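Local coordinates for flagellar protein FliL (Vibrio alginolyticus, PDB 6AHP) that assists the function of the bacterial flagellar motor, probably through a stomatin-like periplasmic core domain, at residues L28-N42 and K96-Q110. Numbering follows the deposited sequence.
Sequences LVQIKAQLMVRGAEN and KPVIEKVLFTDFVIQ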
# COMPACT_ATOMS: atom_id res chain seq x y z
N LEU A 28 -8.78 16.66 -1.57
CA LEU A 28 -8.90 15.22 -1.71
C LEU A 28 -8.88 14.78 -3.17
O LEU A 28 -9.25 15.54 -4.07
CB LEU A 28 -10.18 14.71 -1.04
CG LEU A 28 -10.13 14.35 0.45
CD1 LEU A 28 -10.03 15.60 1.31
CD2 LEU A 28 -11.35 13.53 0.83
N VAL A 29 -8.51 13.45 -3.32
CA VAL A 29 -8.56 12.80 -4.62
C VAL A 29 -9.26 11.46 -4.45
O VAL A 29 -9.05 10.75 -3.45
CB VAL A 29 -7.15 12.61 -5.21
CG1 VAL A 29 -7.22 12.23 -6.68
CG2 VAL A 29 -6.31 13.86 -5.00
N GLN A 30 -10.11 11.12 -5.41
CA GLN A 30 -10.64 9.77 -5.55
C GLN A 30 -10.24 9.22 -6.92
O GLN A 30 -10.42 9.89 -7.94
CB GLN A 30 -12.17 9.73 -5.38
CG GLN A 30 -12.62 8.57 -4.48
CD GLN A 30 -14.11 8.28 -4.53
OE1 GLN A 30 -14.71 8.26 -5.61
NE2 GLN A 30 -14.71 8.00 -3.37
N ILE A 31 -9.67 8.02 -6.92
CA ILE A 31 -9.28 7.26 -8.10
C ILE A 31 -9.93 5.88 -8.01
O ILE A 31 -9.83 5.22 -6.98
CB ILE A 31 -7.75 7.14 -8.24
CG1 ILE A 31 -7.18 8.39 -8.88
CG2 ILE A 31 -7.38 5.92 -9.09
CD1 ILE A 31 -5.85 8.79 -8.35
N LYS A 32 -10.69 5.47 -9.02
CA LYS A 32 -11.15 4.09 -9.16
C LYS A 32 -10.29 3.40 -10.22
O LYS A 32 -10.00 3.99 -11.27
CB LYS A 32 -12.63 4.04 -9.55
CG LYS A 32 -13.20 2.65 -9.78
CD LYS A 32 -13.38 1.88 -8.49
CE LYS A 32 -14.05 0.55 -8.76
NZ LYS A 32 -13.36 -0.21 -9.87
N ALA A 33 -9.86 2.17 -9.94
CA ALA A 33 -8.85 1.52 -10.76
C ALA A 33 -9.16 0.05 -10.98
O ALA A 33 -9.86 -0.60 -10.19
CB ALA A 33 -7.46 1.64 -10.11
N GLN A 34 -8.61 -0.49 -12.07
CA GLN A 34 -8.64 -1.91 -12.37
C GLN A 34 -7.30 -2.29 -12.98
O GLN A 34 -6.53 -1.44 -13.43
CB GLN A 34 -9.79 -2.29 -13.34
CG GLN A 34 -11.20 -2.05 -12.80
CD GLN A 34 -12.30 -2.74 -13.61
OE1 GLN A 34 -12.15 -3.89 -14.05
NE2 GLN A 34 -13.40 -2.04 -13.81
N LEU A 35 -7.03 -3.60 -13.02
CA LEU A 35 -5.79 -4.12 -13.59
C LEU A 35 -6.09 -4.83 -14.90
O LEU A 35 -6.98 -5.68 -14.96
CB LEU A 35 -5.09 -5.08 -12.61
CG LEU A 35 -4.98 -4.53 -11.18
CD1 LEU A 35 -4.64 -5.64 -10.22
CD2 LEU A 35 -3.94 -3.35 -11.13
N MET A 36 -5.31 -4.51 -15.93
CA MET A 36 -5.32 -5.24 -17.18
C MET A 36 -4.21 -6.29 -17.15
O MET A 36 -3.05 -5.96 -16.87
CB MET A 36 -5.13 -4.29 -18.35
CG MET A 36 -5.27 -4.92 -19.73
SD MET A 36 -5.20 -3.54 -20.91
CE MET A 36 -3.76 -4.04 -21.85
N VAL A 37 -4.57 -7.55 -17.38
CA VAL A 37 -3.62 -8.65 -17.34
C VAL A 37 -3.84 -9.48 -18.60
O VAL A 37 -4.88 -9.41 -19.25
CB VAL A 37 -3.78 -9.55 -16.08
CG1 VAL A 37 -3.83 -8.70 -14.75
CG2 VAL A 37 -5.04 -10.39 -16.21
N ARG A 38 -2.84 -10.31 -18.92
CA ARG A 38 -2.94 -11.30 -19.99
C ARG A 38 -2.71 -12.69 -19.43
O ARG A 38 -1.63 -12.98 -18.90
CB ARG A 38 -1.95 -10.99 -21.11
CG ARG A 38 -2.42 -9.83 -22.03
CD ARG A 38 -1.42 -9.57 -23.16
NE ARG A 38 -1.79 -8.39 -23.93
CZ ARG A 38 -2.69 -8.41 -24.90
NH1 ARG A 38 -3.30 -9.55 -25.20
NH2 ARG A 38 -2.99 -7.28 -25.56
N GLY A 39 -3.72 -13.54 -19.54
CA GLY A 39 -3.61 -14.96 -19.26
C GLY A 39 -4.12 -15.32 -17.87
O GLY A 39 -4.13 -14.50 -16.93
N ALA A 40 -4.49 -16.60 -17.73
CA ALA A 40 -5.09 -17.07 -16.49
C ALA A 40 -4.09 -17.01 -15.33
O ALA A 40 -4.49 -16.75 -14.19
CB ALA A 40 -5.63 -18.49 -16.65
N GLU A 41 -2.81 -17.30 -15.58
CA GLU A 41 -1.86 -17.35 -14.47
C GLU A 41 -1.56 -15.95 -13.94
O GLU A 41 -1.45 -15.75 -12.72
CB GLU A 41 -0.56 -18.04 -14.87
CG GLU A 41 0.34 -18.27 -13.62
CD GLU A 41 1.83 -18.44 -13.91
OE1 GLU A 41 2.20 -18.81 -15.05
OE2 GLU A 41 2.64 -18.21 -12.98
N ASN A 42 -1.42 -14.97 -14.84
CA ASN A 42 -1.26 -13.60 -14.37
C ASN A 42 -2.50 -13.10 -13.64
O ASN A 42 -2.39 -12.35 -12.67
CB ASN A 42 -0.90 -12.68 -15.55
CG ASN A 42 0.57 -12.84 -15.99
OD1 ASN A 42 1.44 -13.07 -15.15
ND2 ASN A 42 0.84 -12.71 -17.30
N LYS A 96 8.06 -11.80 -11.43
CA LYS A 96 7.36 -11.46 -12.66
C LYS A 96 6.49 -10.23 -12.42
O LYS A 96 6.01 -10.02 -11.38
CB LYS A 96 6.52 -12.55 -13.31
CG LYS A 96 6.27 -13.83 -12.63
CD LYS A 96 6.09 -14.88 -13.70
CE LYS A 96 5.07 -15.88 -13.29
NZ LYS A 96 3.79 -15.58 -13.97
N PRO A 97 6.30 -9.44 -13.44
CA PRO A 97 5.56 -8.19 -13.44
C PRO A 97 4.08 -8.35 -13.16
O PRO A 97 3.54 -7.45 -12.65
CB PRO A 97 5.85 -7.60 -14.80
CG PRO A 97 6.17 -8.73 -15.62
CD PRO A 97 6.90 -9.68 -14.74
N VAL A 98 3.50 -9.43 -13.64
CA VAL A 98 2.13 -9.83 -13.49
C VAL A 98 1.13 -9.06 -14.32
O VAL A 98 0.44 -9.61 -15.07
CB VAL A 98 1.69 -9.97 -12.02
CG1 VAL A 98 0.23 -10.21 -11.85
CG2 VAL A 98 2.56 -10.94 -11.31
N ILE A 99 1.06 -7.78 -14.17
CA ILE A 99 0.11 -7.01 -14.90
C ILE A 99 0.62 -6.39 -16.17
O ILE A 99 1.76 -6.29 -16.35
CB ILE A 99 -0.49 -5.86 -14.04
CG1 ILE A 99 0.56 -4.84 -13.67
CG2 ILE A 99 -1.10 -6.39 -12.81
CD1 ILE A 99 0.02 -3.51 -13.23
N GLU A 100 -0.28 -6.05 -17.04
CA GLU A 100 -0.07 -5.23 -18.22
C GLU A 100 0.06 -3.75 -17.85
O GLU A 100 0.99 -3.08 -18.31
CB GLU A 100 -1.22 -5.42 -19.21
CG GLU A 100 -1.23 -6.78 -19.83
CD GLU A 100 -0.30 -6.88 -21.05
OE1 GLU A 100 0.76 -7.57 -20.94
OE2 GLU A 100 -0.63 -6.27 -22.10
N LYS A 101 -1.01 -3.27 -17.22
CA LYS A 101 -1.09 -1.87 -16.84
C LYS A 101 -2.27 -1.73 -15.91
O LYS A 101 -3.14 -2.60 -15.85
CB LYS A 101 -1.25 -0.95 -18.08
CG LYS A 101 -2.37 -1.43 -19.04
CD LYS A 101 -2.91 -0.33 -19.94
CE LYS A 101 -2.14 -0.22 -21.23
NZ LYS A 101 -2.04 -1.49 -22.02
N VAL A 102 -2.29 -0.63 -15.14
CA VAL A 102 -3.47 -0.32 -14.33
C VAL A 102 -4.29 0.70 -15.11
O VAL A 102 -3.76 1.51 -15.88
CB VAL A 102 -3.10 0.16 -12.90
CG1 VAL A 102 -2.14 1.27 -12.93
CG2 VAL A 102 -4.35 0.59 -12.11
N LEU A 103 -5.59 0.63 -14.93
CA LEU A 103 -6.58 1.45 -15.62
C LEU A 103 -7.26 2.31 -14.57
O LEU A 103 -7.64 1.80 -13.51
CB LEU A 103 -7.62 0.57 -16.33
CG LEU A 103 -7.18 -0.46 -17.35
CD1 LEU A 103 -8.38 -1.26 -17.90
CD2 LEU A 103 -6.45 0.24 -18.46
N PHE A 104 -7.40 3.61 -14.85
CA PHE A 104 -8.17 4.53 -14.02
C PHE A 104 -9.50 4.76 -14.75
O PHE A 104 -9.53 5.35 -15.84
CB PHE A 104 -7.43 5.86 -13.80
CG PHE A 104 -6.06 5.72 -13.14
CD1 PHE A 104 -5.66 4.55 -12.53
CD2 PHE A 104 -5.19 6.81 -13.11
CE1 PHE A 104 -4.41 4.44 -11.92
CE2 PHE A 104 -3.92 6.71 -12.50
CZ PHE A 104 -3.53 5.53 -11.91
N THR A 105 -10.57 4.31 -14.14
CA THR A 105 -11.91 4.46 -14.64
C THR A 105 -12.60 5.72 -14.10
O THR A 105 -13.40 6.22 -14.76
CB THR A 105 -12.82 3.25 -14.43
OG1 THR A 105 -12.93 2.95 -13.07
CG2 THR A 105 -12.29 2.07 -15.17
N ASP A 106 -12.20 6.21 -12.90
CA ASP A 106 -12.65 7.47 -12.32
C ASP A 106 -11.45 8.20 -11.76
O ASP A 106 -10.60 7.61 -11.16
CB ASP A 106 -13.64 7.29 -11.22
CG ASP A 106 -14.81 6.37 -11.62
OD1 ASP A 106 -14.78 5.76 -12.69
OD2 ASP A 106 -15.78 6.23 -10.83
N PHE A 107 -11.41 9.49 -12.01
CA PHE A 107 -10.33 10.32 -11.53
C PHE A 107 -10.87 11.68 -11.22
O PHE A 107 -11.13 12.44 -12.10
CB PHE A 107 -9.35 10.47 -12.64
CG PHE A 107 -7.96 10.70 -12.20
CD1 PHE A 107 -7.67 11.65 -11.27
CD2 PHE A 107 -6.94 10.00 -12.77
CE1 PHE A 107 -6.38 11.86 -10.89
CE2 PHE A 107 -5.67 10.22 -12.39
CZ PHE A 107 -5.39 11.15 -11.44
N VAL A 108 -11.00 12.02 -9.96
CA VAL A 108 -11.56 13.30 -9.62
C VAL A 108 -10.89 14.03 -8.48
O VAL A 108 -10.57 13.47 -7.49
CB VAL A 108 -13.00 13.09 -9.22
CG1 VAL A 108 -13.65 12.15 -10.19
CG2 VAL A 108 -13.08 12.49 -7.85
N ILE A 109 -10.69 15.31 -8.62
CA ILE A 109 -10.08 16.05 -7.56
C ILE A 109 -11.15 16.88 -6.98
O ILE A 109 -11.59 17.82 -7.57
CB ILE A 109 -9.00 16.96 -8.09
CG1 ILE A 109 -8.08 16.18 -8.98
CG2 ILE A 109 -8.21 17.57 -6.97
CD1 ILE A 109 -6.98 17.04 -9.50
N GLN A 110 -11.52 16.54 -5.77
CA GLN A 110 -12.58 17.20 -5.06
C GLN A 110 -11.99 17.42 -3.73
O GLN A 110 -11.77 18.51 -3.25
CB GLN A 110 -13.76 16.24 -4.91
CG GLN A 110 -14.96 16.81 -4.18
CD GLN A 110 -15.59 15.83 -3.20
OE1 GLN A 110 -15.75 14.67 -3.47
NE2 GLN A 110 -15.96 16.33 -2.05
OXT GLN A 110 -11.69 16.44 -3.13
O HOH W 1 -13.93 0.33 -12.58
O HOH W 2 -0.37 -9.54 -17.56
O HOH W 3 3.99 -11.65 -15.61
O HOH W 4 2.67 -15.48 -16.20
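CG1 of Ile31 sits over the centre of the Phe107 ring, 3.9 Å from the centroid and 4° off the ring normal, a CH-pi contact between side chains that run alongside each other. The ring of Phe107 is carried roughly trans to its own amide nitrogen (chi1 -152°), which brings its end nearer the neighbouring strand. The other branch, CG2 of Ile31, reaches the rim of one face of Phe104, 4.1 Å from CD1, so a single beta-branched residue serves two aromatic rings. Ala33 and Val102, small and apolar, continue this side, against which helices 66-70 and 72-94 pack.

The other face is mixed. Met36 and Lys101 run side by side, a flexible thioether suited to following the lysine's aliphatic stem. Farther along, one water joins Lys32 NZ, Gln34 NE2 and Thr105 OG1; Lys32 NZ is also hydrogen-bonded to Asn11 OD1.

Where the ladder stops, the opposite charges of Arg38 and Glu100 pair. Arg38, extended from CG to NE, places NE 3.0 Å from Glu100 OE2 in a salt bridge that enters from above the carboxylate, the two planes 89° apart. Glu100, bent at chi2, turns its acid back to the arginine, whose NH1 also binds Ser5 O. Beyond, Asn42 ND2 bonds to Arg38 O at 3.0 Å, tying the first turn of helix 40-48 to the strand end, and Lys96 NZ makes a weak salt bridge, 3.0 Å, with Glu41 OE2.

Antiparallel backbone bonds run from Leu28 to Met36, interrupted by two classic bulges: Thr105 and Asp106 face Lys32, Glu100 and Lys101 face Met36. The arrangement is a bulged antiparallel pair joining the central and an outer strand of a three-stranded sheet, with helices on its apolar face, in a domain of the SPFH (stomatin-like) clan.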